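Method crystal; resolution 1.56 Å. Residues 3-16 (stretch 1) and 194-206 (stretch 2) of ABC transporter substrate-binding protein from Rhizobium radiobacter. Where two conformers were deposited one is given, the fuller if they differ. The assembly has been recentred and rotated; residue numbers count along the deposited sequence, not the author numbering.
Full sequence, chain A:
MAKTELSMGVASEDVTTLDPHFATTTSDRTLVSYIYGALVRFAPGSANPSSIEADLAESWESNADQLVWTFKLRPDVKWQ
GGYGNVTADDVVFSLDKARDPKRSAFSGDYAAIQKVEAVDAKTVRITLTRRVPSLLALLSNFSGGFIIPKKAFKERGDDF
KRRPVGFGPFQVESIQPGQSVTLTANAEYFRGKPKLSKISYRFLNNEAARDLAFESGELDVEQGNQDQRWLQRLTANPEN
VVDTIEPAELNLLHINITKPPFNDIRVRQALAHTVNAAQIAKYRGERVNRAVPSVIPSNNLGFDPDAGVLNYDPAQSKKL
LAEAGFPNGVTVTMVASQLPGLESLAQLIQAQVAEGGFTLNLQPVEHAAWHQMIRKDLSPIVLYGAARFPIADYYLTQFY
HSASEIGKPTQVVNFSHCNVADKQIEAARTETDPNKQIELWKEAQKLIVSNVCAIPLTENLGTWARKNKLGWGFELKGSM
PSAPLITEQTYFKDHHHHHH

Stretch 1 3-16: KTELSMGVASEDVT
Stretch 2 (194-206) PKLSKISYRFLNN

Residues 5-10 and 198-203 are paired as parallel strands, their N-to-C directions 14° apart and their axes 4.7 Å apart at closest approach. The register pairs Glu 5 with Lys 198 and runs without a break to Val 10 with Phe 203; CA-CA separations are 4.6 to 5.5 Å. Phi and psi stay extended throughout, near -106/128 at Leu 6 and -124/125 at Ile 199. The two stretches bury 1094 Å² between them.

Lys 3 makes no contact. Thr 4, at phi/psi -126/6, is not yet in the strand, but its O receives Ser 197 N at 2.7 Å (N-H...O 151°) and, weakly, Lys 198 N at 3.5 Å. Both hydroxyl side chains take chi1 p, which brings Thr 4 OG1 within 2.9 Å of Ser 197 OG, a hydrogen bond in which either could donate.

Glu 5 (m, t, chi3 -17°) lies on the same sheet face as Lys 198 (t, t, chi3 108°, t). Glu 5 OE1 and Lys 198 NZ are 4.5 Å apart, opposite charges beyond salt-bridge range. Leu 6 begins the regular ladder: Leu 6 N donates to Lys 198 O at 2.9 Å (172°), and Leu 6 O accepts from Ser 200 N at 2.8 Å (165°). One residue of stretch 1 thus bonds to the residues before and after its partner Ile 199, as expected of parallel strands. Ile 199 CA also approaches Leu 6 O at 3.2 Å. With chi1 and chi2 both t, Leu 6 places CD1 3.8 Å from Leu 196 CD1.

Ser 7 (m) shares a face with Ser 200 (t); Ser 7 OG is 3.8 Å from Ser 200 CB, and Ser 7 CA is 3.4 Å from Ser 200 O. Met 8 repeats the ladder, Met 8 N to Ser 200 O at 2.9 Å and Arg 202 N to Met 8 O at 2.8 Å. Its p, t, m side chain sets SD 4.0 Å from Ile 199 CG2 and 3.8 Å from Tyr 201 CD2, oblique to the ring (Tyr 201 chi1 t, chi2 -91°).

Gly 9 has no side chain; an ideal CB would lie a tight 3.2 Å from Leu 204 CD1. Val 10 closes the ladder, with Val 10 N to Arg 202 O and Leu 204 N to Val 10 O both at 2.9 Å. At chi1 m, Val 10 CG1 sits over one face of the Tyr 201 ring, 4.0 Å from the centroid; Val 10 CG2 touches both rings, 3.6 Å from Tyr 201 CE1 and 4.1 Å from Phe 203 CD1.

Beyond the strand, Ala 11 (-89/76) meets Asn 205 (chi1 t, chi2 55°), with Ala 11 C 3.3 Å from Asn 205 OD1; from Ser 12 (-155/153, chi1 t) to Val 15 the chain passes around Phe 203 (chi1 m, chi2 -62°). Ser 12 O lies near the ring plane, 3.2 Å from Phe 203 CB. Glu 13 (-97/-25) leads to Asp 14 (-175/175), whose CA stands over the ring face, 3.7 Å from the centroid and 4° off the normal. Val 15 CG2 (chi1 t) adds a contact of 3.7 Å to Phe 203 CZ; Thr 16 is out of reach.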

# COMPACT_ATOMS: atom_id res chain seq x y z
N LYS A 3 -23.89 8.49 -19.73
CA LYS A 3 -24.28 7.56 -18.68
C LYS A 3 -23.70 7.99 -17.33
O LYS A 3 -22.81 8.85 -17.27
CB LYS A 3 -23.88 6.12 -19.04
CG LYS A 3 -22.38 5.89 -19.17
CD LYS A 3 -22.10 4.52 -19.72
CE LYS A 3 -20.71 4.04 -19.42
NZ LYS A 3 -20.47 2.73 -20.07
N THR A 4 -24.22 7.43 -16.23
CA THR A 4 -23.76 7.79 -14.89
C THR A 4 -23.33 6.55 -14.08
O THR A 4 -23.04 6.68 -12.90
CB THR A 4 -24.83 8.61 -14.14
OG1 THR A 4 -25.98 7.77 -13.95
CG2 THR A 4 -25.20 9.93 -14.85
N GLU A 5 -23.30 5.36 -14.70
CA GLU A 5 -22.91 4.12 -14.03
C GLU A 5 -21.53 3.69 -14.54
O GLU A 5 -21.36 3.51 -15.76
CB GLU A 5 -23.94 3.01 -14.25
CG GLU A 5 -25.34 3.39 -13.77
CD GLU A 5 -26.38 2.29 -13.67
OE1 GLU A 5 -26.18 1.20 -14.27
OE2 GLU A 5 -27.41 2.52 -13.00
N LEU A 6 -20.56 3.53 -13.61
CA LEU A 6 -19.20 3.12 -13.94
C LEU A 6 -18.97 1.67 -13.51
O LEU A 6 -19.23 1.32 -12.36
CB LEU A 6 -18.16 4.03 -13.24
CG LEU A 6 -16.69 3.87 -13.68
CD1 LEU A 6 -15.93 5.15 -13.48
CD2 LEU A 6 -15.99 2.77 -12.89
N SER A 7 -18.48 0.82 -14.44
CA SER A 7 -18.17 -0.57 -14.14
C SER A 7 -16.64 -0.70 -14.20
O SER A 7 -16.02 -0.28 -15.18
CB SER A 7 -18.82 -1.54 -15.12
OG SER A 7 -20.23 -1.51 -14.97
N MET A 8 -16.05 -1.30 -13.16
CA MET A 8 -14.60 -1.50 -13.12
C MET A 8 -14.24 -2.92 -12.72
O MET A 8 -14.87 -3.48 -11.83
CB MET A 8 -13.89 -0.47 -12.25
CG MET A 8 -14.41 -0.36 -10.86
SD MET A 8 -13.72 1.11 -10.02
CE MET A 8 -12.02 0.75 -10.03
N GLY A 9 -13.24 -3.48 -13.39
CA GLY A 9 -12.79 -4.85 -13.14
C GLY A 9 -11.44 -4.81 -12.47
O GLY A 9 -10.53 -4.14 -12.97
N VAL A 10 -11.30 -5.51 -11.34
CA VAL A 10 -10.07 -5.48 -10.54
C VAL A 10 -9.49 -6.85 -10.31
O VAL A 10 -10.20 -7.85 -10.41
CB VAL A 10 -10.26 -4.71 -9.21
CG1 VAL A 10 -10.91 -3.33 -9.45
CG2 VAL A 10 -11.08 -5.52 -8.21
N ALA A 11 -8.19 -6.89 -9.98
CA ALA A 11 -7.46 -8.13 -9.70
C ALA A 11 -7.61 -8.44 -8.22
O ALA A 11 -6.70 -8.20 -7.42
CB ALA A 11 -5.99 -7.98 -10.07
N SER A 12 -8.77 -8.92 -7.86
CA SER A 12 -9.11 -9.32 -6.50
C SER A 12 -10.21 -10.34 -6.58
O SER A 12 -11.00 -10.34 -7.53
CB SER A 12 -9.61 -8.11 -5.70
OG SER A 12 -9.98 -8.51 -4.39
N GLU A 13 -10.29 -11.20 -5.56
CA GLU A 13 -11.31 -12.24 -5.49
C GLU A 13 -12.49 -11.83 -4.62
O GLU A 13 -13.59 -12.35 -4.85
CB GLU A 13 -10.71 -13.58 -5.03
CG GLU A 13 -9.63 -14.09 -5.98
CD GLU A 13 -9.16 -15.53 -5.81
OE1 GLU A 13 -10.03 -16.40 -5.57
OE2 GLU A 13 -7.93 -15.78 -5.90
N ASP A 14 -12.29 -10.89 -3.65
CA ASP A 14 -13.38 -10.48 -2.76
C ASP A 14 -12.94 -9.33 -1.86
O ASP A 14 -11.77 -8.94 -1.88
CB ASP A 14 -13.79 -11.67 -1.84
CG ASP A 14 -15.18 -11.67 -1.19
OD1 ASP A 14 -16.00 -10.75 -1.51
OD2 ASP A 14 -15.46 -12.57 -0.37
N VAL A 15 -13.88 -8.80 -1.08
CA VAL A 15 -13.66 -7.80 -0.04
C VAL A 15 -13.14 -8.58 1.17
O VAL A 15 -13.72 -9.62 1.50
CB VAL A 15 -15.02 -7.15 0.39
CG1 VAL A 15 -14.90 -6.36 1.70
CG2 VAL A 15 -15.59 -6.28 -0.71
N THR A 16 -12.13 -8.05 1.89
CA THR A 16 -11.72 -8.65 3.16
C THR A 16 -12.15 -7.71 4.27
O THR A 16 -12.90 -8.13 5.14
CB THR A 16 -10.23 -8.98 3.19
OG1 THR A 16 -9.97 -9.86 2.09
CG2 THR A 16 -9.81 -9.67 4.50
N PRO A 194 -21.98 13.46 -6.43
CA PRO A 194 -21.21 12.93 -7.55
C PRO A 194 -21.95 12.93 -8.88
O PRO A 194 -23.18 12.78 -8.93
CB PRO A 194 -20.86 11.51 -7.10
CG PRO A 194 -20.79 11.62 -5.61
CD PRO A 194 -21.93 12.53 -5.27
N LYS A 195 -21.18 13.06 -9.97
CA LYS A 195 -21.73 12.99 -11.33
C LYS A 195 -22.08 11.55 -11.69
O LYS A 195 -22.98 11.32 -12.48
CB LYS A 195 -20.73 13.57 -12.33
CG LYS A 195 -20.58 15.06 -12.14
CD LYS A 195 -19.60 15.63 -13.14
CE LYS A 195 -19.44 17.11 -12.84
NZ LYS A 195 -18.62 17.78 -13.88
N LEU A 196 -21.38 10.58 -11.07
CA LEU A 196 -21.70 9.17 -11.25
C LEU A 196 -22.76 8.80 -10.21
O LEU A 196 -22.67 9.24 -9.07
CB LEU A 196 -20.46 8.28 -11.02
CG LEU A 196 -19.27 8.47 -11.96
CD1 LEU A 196 -18.13 7.60 -11.51
CD2 LEU A 196 -19.63 8.12 -13.40
N SER A 197 -23.72 7.98 -10.59
CA SER A 197 -24.76 7.54 -9.66
C SER A 197 -24.39 6.21 -9.02
O SER A 197 -24.80 5.94 -7.89
CB SER A 197 -26.09 7.41 -10.39
OG SER A 197 -25.93 6.44 -11.42
N LYS A 198 -23.59 5.39 -9.73
CA LYS A 198 -23.24 4.05 -9.26
C LYS A 198 -21.89 3.59 -9.77
O LYS A 198 -21.46 3.97 -10.86
CB LYS A 198 -24.33 3.06 -9.76
CG LYS A 198 -24.38 1.71 -9.03
CD LYS A 198 -25.51 0.83 -9.55
CE LYS A 198 -24.97 -0.31 -10.37
NZ LYS A 198 -26.01 -1.36 -10.60
N ILE A 199 -21.22 2.76 -8.96
CA ILE A 199 -19.98 2.08 -9.32
C ILE A 199 -20.24 0.59 -9.12
O ILE A 199 -20.67 0.18 -8.03
CB ILE A 199 -18.74 2.51 -8.50
CG1 ILE A 199 -18.48 4.04 -8.62
CG2 ILE A 199 -17.48 1.71 -8.91
CD1 ILE A 199 -17.51 4.56 -7.53
N SER A 200 -20.01 -0.21 -10.16
CA SER A 200 -20.09 -1.68 -10.06
C SER A 200 -18.62 -2.12 -10.06
O SER A 200 -17.92 -2.00 -11.07
CB SER A 200 -20.85 -2.27 -11.25
OG SER A 200 -20.85 -3.68 -11.15
N TYR A 201 -18.13 -2.51 -8.88
CA TYR A 201 -16.73 -2.86 -8.64
C TYR A 201 -16.65 -4.37 -8.71
O TYR A 201 -17.05 -5.06 -7.77
CB TYR A 201 -16.34 -2.30 -7.27
CG TYR A 201 -14.88 -2.41 -6.92
CD1 TYR A 201 -14.39 -3.53 -6.24
CD2 TYR A 201 -14.00 -1.37 -7.18
CE1 TYR A 201 -13.06 -3.61 -5.84
CE2 TYR A 201 -12.66 -1.43 -6.76
CZ TYR A 201 -12.19 -2.56 -6.11
OH TYR A 201 -10.89 -2.64 -5.70
N ARG A 202 -16.19 -4.87 -9.85
CA ARG A 202 -16.17 -6.30 -10.17
C ARG A 202 -14.87 -7.02 -9.84
O ARG A 202 -13.80 -6.58 -10.28
CB ARG A 202 -16.52 -6.51 -11.64
CG ARG A 202 -17.96 -6.14 -11.99
CD ARG A 202 -18.33 -6.53 -13.41
NE ARG A 202 -18.26 -7.97 -13.64
CZ ARG A 202 -18.18 -8.54 -14.84
NH1 ARG A 202 -18.18 -7.79 -15.94
NH2 ARG A 202 -18.11 -9.86 -14.95
N PHE A 203 -14.99 -8.17 -9.15
CA PHE A 203 -13.85 -9.03 -8.79
C PHE A 203 -13.56 -9.95 -9.96
O PHE A 203 -14.35 -10.85 -10.27
CB PHE A 203 -14.15 -9.81 -7.51
CG PHE A 203 -14.33 -8.88 -6.33
CD1 PHE A 203 -13.29 -8.07 -5.90
CD2 PHE A 203 -15.54 -8.82 -5.65
CE1 PHE A 203 -13.45 -7.20 -4.82
CE2 PHE A 203 -15.70 -7.96 -4.56
CZ PHE A 203 -14.66 -7.14 -4.17
N LEU A 204 -12.50 -9.64 -10.71
CA LEU A 204 -12.14 -10.41 -11.90
C LEU A 204 -10.66 -10.71 -11.83
O LEU A 204 -9.87 -10.14 -12.59
CB LEU A 204 -12.51 -9.66 -13.20
CG LEU A 204 -14.00 -9.53 -13.49
CD1 LEU A 204 -14.28 -8.42 -14.47
CD2 LEU A 204 -14.58 -10.86 -14.04
N ASN A 205 -10.28 -11.59 -10.88
CA ASN A 205 -8.87 -11.95 -10.68
C ASN A 205 -8.23 -12.60 -11.91
O ASN A 205 -7.05 -12.38 -12.15
CB ASN A 205 -8.68 -12.84 -9.45
CG ASN A 205 -7.27 -12.74 -8.89
OD1 ASN A 205 -6.79 -11.65 -8.58
ND2 ASN A 205 -6.59 -13.88 -8.74
N ASN A 206 -9.01 -13.36 -12.71
CA ASN A 206 -8.50 -14.02 -13.91
C ASN A 206 -8.28 -12.96 -15.00
O ASN A 206 -9.25 -12.33 -15.44
CB ASN A 206 -9.45 -15.11 -14.37
CG ASN A 206 -8.93 -15.84 -15.58
OD1 ASN A 206 -9.18 -15.44 -16.72
ND2 ASN A 206 -8.17 -16.90 -15.36